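Local coordinates for protein listeriolysin O (Listeria monocytogenes, PDB 4CDB) that punctures cholesterol-containing host membranes, inserting into them after a major conformational change and assembling an oligomeric pore that lyses the cell, at residues 85-97 with 105-117. Sequence-based numbering, arbitrary orientation.
Sequences SLTYPGALVKANS and DVLPVKRDSLTLS. With NA (sodium ion), chain M; NA (sodium ion), chain J.
A single antiparallel bridge pairs Val93, on strand 92-94, with Val106 in a non-hydrogen-bonded position: their CA atoms lie 4.3 Å apart, and the bonds flank them, Leu107 N to Leu92 O at 2.9 Å and Lys94 N to Asp105 O at 3.0 Å, the latter fairly straight (160° at the hydrogen). Beyond the bridge, Arg111 takes over. Arg111 NH1 and NH2 approach Gly90 O end-on, each at 2.9 Å, with the oxygen near the guanidinium plane and both nitrogens on one face of the carbonyl. Bends at chi2 (-64°) and chi3 (-55°) fold the chain so that Leu92 CG sits over the centre of one guanidinium face, 3.5 Å from Arg111 CZ; Phe231 O accepts from NE, fixing the group's rotation. Gly90 belongs to the type II turn Tyr88-Ala91, and Leu114 CD2 comes within 3.8 Å of its CA, just where a side chain would project. Tyr88 OH binds a sodium ion in the ring plane at 2.6 Å, together with Ala135 O and a water that also joins Leu92 N to Leu107 O. Thus a type II beta turn, held by Arg111, leads into strand 92-94, which pairs antiparallel with 252-260 in the large sheet and bridges Val106.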
loop_
_atom_site.group_PDB
_atom_site.type_symbol
_atom_site.label_atom_id
_atom_site.label_comp_id
_atom_site.label_asym_id
_atom_site.label_seq_id
_atom_site.Cartn_x
_atom_site.Cartn_y
_atom_site.Cartn_z
ATOM N N SER A 85 11.884 -10.639 19.004
ATOM C CA SER A 85 12.595 -11.678 19.745
ATOM C C SER A 85 11.648 -12.704 20.365
ATOM O O SER A 85 12.060 -13.808 20.718
ATOM C CB SER A 85 13.474 -11.053 20.829
ATOM O OG SER A 85 12.708 -10.225 21.686
ATOM N N LEU A 86 10.378 -12.336 20.496
ATOM C CA LEU A 86 9.372 -13.250 21.028
ATOM C C LEU A 86 8.943 -14.260 19.966
ATOM O O LEU A 86 8.350 -15.296 20.276
ATOM C CB LEU A 86 8.159 -12.470 21.544
ATOM C CG LEU A 86 8.449 -11.382 22.580
ATOM C CD1 LEU A 86 7.153 -10.787 23.102
ATOM C CD2 LEU A 86 9.286 -11.928 23.724
ATOM N N THR A 87 9.260 -13.955 18.712
ATOM C CA THR A 87 8.909 -14.823 17.594
ATOM C C THR A 87 10.047 -15.789 17.271
ATOM O O THR A 87 11.116 -15.373 16.821
ATOM C CB THR A 87 8.585 -14.000 16.337
ATOM O OG1 THR A 87 7.429 -13.189 16.580
ATOM C CG2 THR A 87 8.324 -14.914 15.153
ATOM N N TYR A 88 9.804 -17.076 17.500
ATOM C CA TYR A 88 10.785 -18.116 17.217
ATOM C C TYR A 88 10.087 -19.420 16.831
ATOM O O TYR A 88 8.977 -19.691 17.293
ATOM C CB TYR A 88 11.711 -18.326 18.419
ATOM C CG TYR A 88 11.014 -18.802 19.673
ATOM C CD1 TYR A 88 10.445 -17.898 20.558
ATOM C CD2 TYR A 88 10.935 -20.155 19.975
ATOM C CE1 TYR A 88 9.810 -18.327 21.705
ATOM C CE2 TYR A 88 10.302 -20.593 21.119
ATOM C CZ TYR A 88 9.741 -19.676 21.981
ATOM O OH TYR A 88 9.110 -20.112 23.124
ATOM N N PRO A 89 10.736 -20.227 15.972
ATOM C CA PRO A 89 10.156 -21.481 15.475
ATOM C C PRO A 89 9.839 -22.460 16.600
ATOM O O PRO A 89 10.668 -22.652 17.492
ATOM C CB PRO A 89 11.274 -22.063 14.602
ATOM C CG PRO A 89 12.113 -20.902 14.225
ATOM C CD PRO A 89 12.071 -19.978 15.400
ATOM N N GLY A 90 8.655 -23.065 16.552
ATOM C CA GLY A 90 8.270 -24.076 17.521
ATOM C C GLY A 90 7.526 -23.540 18.730
ATOM O O GLY A 90 7.026 -24.309 19.551
ATOM N N ALA A 91 7.452 -22.218 18.841
ATOM C CA ALA A 91 6.781 -21.582 19.970
ATOM C C ALA A 91 5.297 -21.939 20.033
ATOM O O ALA A 91 4.609 -21.968 19.013
ATOM C CB ALA A 91 6.958 -20.076 19.911
ATOM N N LEU A 92 4.812 -22.208 21.241
ATOM C CA LEU A 92 3.409 -22.544 21.452
ATOM C C LEU A 92 2.604 -21.295 21.787
ATOM O O LEU A 92 2.952 -20.554 22.707
ATOM C CB LEU A 92 3.270 -23.565 22.583
ATOM C CG LEU A 92 3.948 -24.920 22.383
ATOM C CD1 LEU A 92 3.664 -25.840 23.557
ATOM C CD2 LEU A 92 3.468 -25.545 21.094
ATOM N N VAL A 93 1.528 -21.061 21.042
ATOM C CA VAL A 93 0.690 -19.885 21.264
ATOM C C VAL A 93 -0.799 -20.225 21.234
ATOM O O VAL A 93 -1.200 -21.276 20.730
ATOM C CB VAL A 93 0.961 -18.788 20.207
ATOM C CG1 VAL A 93 2.381 -18.246 20.331
ATOM C CG2 VAL A 93 0.709 -19.331 18.812
ATOM N N LYS A 94 -1.611 -19.330 21.789
ATOM C CA LYS A 94 -3.057 -19.422 21.655
ATOM C C LYS A 94 -3.481 -18.781 20.345
ATOM O O LYS A 94 -2.996 -17.707 19.986
ATOM C CB LYS A 94 -3.754 -18.706 22.810
ATOM C CG LYS A 94 -3.533 -19.328 24.170
ATOM C CD LYS A 94 -4.226 -18.509 25.246
ATOM C CE LYS A 94 -4.054 -19.134 26.619
ATOM N NZ LYS A 94 -4.654 -18.295 27.695
ATOM N N ALA A 95 -4.390 -19.435 19.633
ATOM C CA ALA A 95 -4.921 -18.872 18.400
ATOM C C ALA A 95 -6.158 -18.038 18.713
ATOM O O ALA A 95 -7.283 -18.538 18.656
ATOM C CB ALA A 95 -5.259 -19.969 17.409
ATOM N N ASN A 96 -5.943 -16.768 19.052
ATOM C CA ASN A 96 -7.041 -15.848 19.337
ATOM C C ASN A 96 -6.794 -14.450 18.778
ATOM O O ASN A 96 -5.944 -14.263 17.905
ATOM C CB ASN A 96 -7.321 -15.790 20.842
ATOM C CG ASN A 96 -6.077 -15.486 21.660
ATOM O OD1 ASN A 96 -5.138 -14.855 21.177
ATOM N ND2 ASN A 96 -6.066 -15.941 22.908
ATOM N N SER A 97 -7.529 -13.471 19.295
ATOM C CA SER A 97 -7.434 -12.097 18.808
ATOM C C SER A 97 -6.053 -11.481 19.034
ATOM O O SER A 97 -5.639 -10.584 18.302
ATOM C CB SER A 97 -8.512 -11.227 19.456
ATOM O OG SER A 97 -8.415 -11.279 20.867
ATOM N N ASP A 105 -0.392 -14.561 22.749
ATOM C CA ASP A 105 -0.134 -15.124 24.067
ATOM C C ASP A 105 0.626 -16.435 23.903
ATOM O O ASP A 105 0.180 -17.335 23.190
ATOM C CB ASP A 105 -1.447 -15.370 24.813
ATOM C CG ASP A 105 -2.243 -14.094 25.032
ATOM O OD1 ASP A 105 -1.637 -13.075 25.425
ATOM O OD2 ASP A 105 -3.472 -14.109 24.805
ATOM N N VAL A 106 1.780 -16.534 24.556
ATOM C CA VAL A 106 2.589 -17.746 24.496
ATOM C C VAL A 106 2.300 -18.652 25.688
ATOM O O VAL A 106 2.301 -18.200 26.833
ATOM C CB VAL A 106 4.095 -17.416 24.451
ATOM C CG1 VAL A 106 4.927 -18.689 24.529
ATOM C CG2 VAL A 106 4.424 -16.647 23.187
ATOM N N LEU A 107 2.044 -19.928 25.412
ATOM C CA LEU A 107 1.809 -20.903 26.471
ATOM C C LEU A 107 3.084 -21.152 27.271
ATOM O O LEU A 107 4.065 -21.674 26.740
ATOM C CB LEU A 107 1.302 -22.224 25.891
ATOM C CG LEU A 107 0.025 -22.173 25.054
ATOM C CD1 LEU A 107 -0.393 -23.573 24.638
ATOM C CD2 LEU A 107 -1.085 -21.492 25.828
ATOM N N PRO A 108 3.069 -20.786 28.560
ATOM C CA PRO A 108 4.245 -20.940 29.422
ATOM C C PRO A 108 4.379 -22.353 29.999
ATOM O O PRO A 108 4.474 -22.515 31.217
ATOM C CB PRO A 108 3.973 -19.936 30.539
ATOM C CG PRO A 108 2.479 -19.945 30.669
ATOM C CD PRO A 108 1.937 -20.168 29.275
ATOM N N VAL A 109 4.394 -23.359 29.130
ATOM C CA VAL A 109 4.560 -24.743 29.568
ATOM C C VAL A 109 5.940 -25.275 29.206
ATOM O O VAL A 109 6.591 -24.770 28.290
ATOM C CB VAL A 109 3.506 -25.674 28.933
ATOM C CG1 VAL A 109 2.120 -25.350 29.456
ATOM C CG2 VAL A 109 3.552 -25.567 27.416
ATOM N N LYS A 110 6.383 -26.299 29.925
ATOM C CA LYS A 110 7.640 -26.957 29.596
ATOM C C LYS A 110 7.513 -27.712 28.279
ATOM O O LYS A 110 6.421 -28.136 27.895
ATOM C CB LYS A 110 8.075 -27.890 30.723
ATOM C CG LYS A 110 8.675 -27.160 31.915
ATOM C CD LYS A 110 8.284 -27.838 33.220
ATOM C CE LYS A 110 9.242 -27.472 34.348
ATOM N NZ LYS A 110 8.851 -28.130 35.627
ATOM N N ARG A 111 8.638 -27.874 27.591
ATOM C CA ARG A 111 8.632 -28.384 26.229
ATOM C C ARG A 111 9.393 -29.696 26.101
ATOM O O ARG A 111 10.295 -29.980 26.888
ATOM C CB ARG A 111 9.251 -27.345 25.290
ATOM C CG ARG A 111 8.555 -25.995 25.311
ATOM C CD ARG A 111 7.133 -26.113 24.793
ATOM N NE ARG A 111 7.105 -26.707 23.460
ATOM C CZ ARG A 111 7.297 -26.030 22.333
ATOM N NH1 ARG A 111 7.524 -24.726 22.372
ATOM N NH2 ARG A 111 7.260 -26.658 21.168
ATOM N N ASP A 112 9.021 -30.493 25.104
ATOM C CA ASP A 112 9.788 -31.680 24.754
ATOM C C ASP A 112 10.758 -31.304 23.634
ATOM O O ASP A 112 11.234 -30.171 23.576
ATOM C CB ASP A 112 8.860 -32.818 24.323
ATOM C CG ASP A 112 9.476 -34.198 24.538
ATOM O OD1 ASP A 112 10.720 -34.314 24.551
ATOM O OD2 ASP A 112 8.705 -35.170 24.685
ATOM N N SER A 113 11.041 -32.246 22.740
ATOM C CA SER A 113 11.994 -32.004 21.662
ATOM C C SER A 113 11.313 -31.677 20.336
ATOM O O SER A 113 10.149 -32.022 20.122
ATOM C CB SER A 113 12.918 -33.211 21.483
ATOM O OG SER A 113 12.178 -34.358 21.104
ATOM N N LEU A 114 12.047 -31.000 19.458
ATOM C CA LEU A 114 11.597 -30.753 18.090
ATOM C C LEU A 114 12.779 -30.718 17.125
ATOM O O LEU A 114 13.930 -30.576 17.545
ATOM C CB LEU A 114 10.771 -29.461 17.993
ATOM C CG LEU A 114 11.287 -28.137 18.570
ATOM C CD1 LEU A 114 12.446 -27.550 17.771
ATOM C CD2 LEU A 114 10.147 -27.135 18.649
ATOM N N THR A 115 12.494 -30.851 15.833
ATOM C CA THR A 115 13.538 -30.754 14.821
ATOM C C THR A 115 13.373 -29.472 14.017
ATOM O O THR A 115 12.302 -29.210 13.465
ATOM C CB THR A 115 13.528 -31.960 13.858
ATOM O OG1 THR A 115 13.717 -33.169 14.600
ATOM C CG2 THR A 115 14.641 -31.831 12.827
ATOM N N LEU A 116 14.435 -28.675 13.964
ATOM C CA LEU A 116 14.448 -27.465 13.149
ATOM C C LEU A 116 15.134 -27.737 11.817
ATOM O O LEU A 116 16.086 -28.515 11.743
ATOM C CB LEU A 116 15.170 -26.331 13.876
ATOM C CG LEU A 116 14.476 -25.782 15.122
ATOM C CD1 LEU A 116 15.321 -24.689 15.757
ATOM C CD2 LEU A 116 13.084 -25.264 14.780
ATOM N N SER A 117 14.640 -27.094 10.765
ATOM C CA SER A 117 15.223 -27.230 9.437
ATOM C C SER A 117 15.318 -25.874 8.742
ATOM O O SER A 117 14.425 -25.035 8.881
ATOM C CB SER A 117 14.404 -28.205 8.591
ATOM O OG SER A 117 14.856 -28.222 7.251
HETATM NA NA NA M . 8.975 -22.455 24.157
HETATM NA NA NA J . 13.821 -14.962 19.230
HETATM O O HOH W 1 6.011 -22.445 24.227
HETATM O O HOH W 2 -2.696 -15.486 21.163
#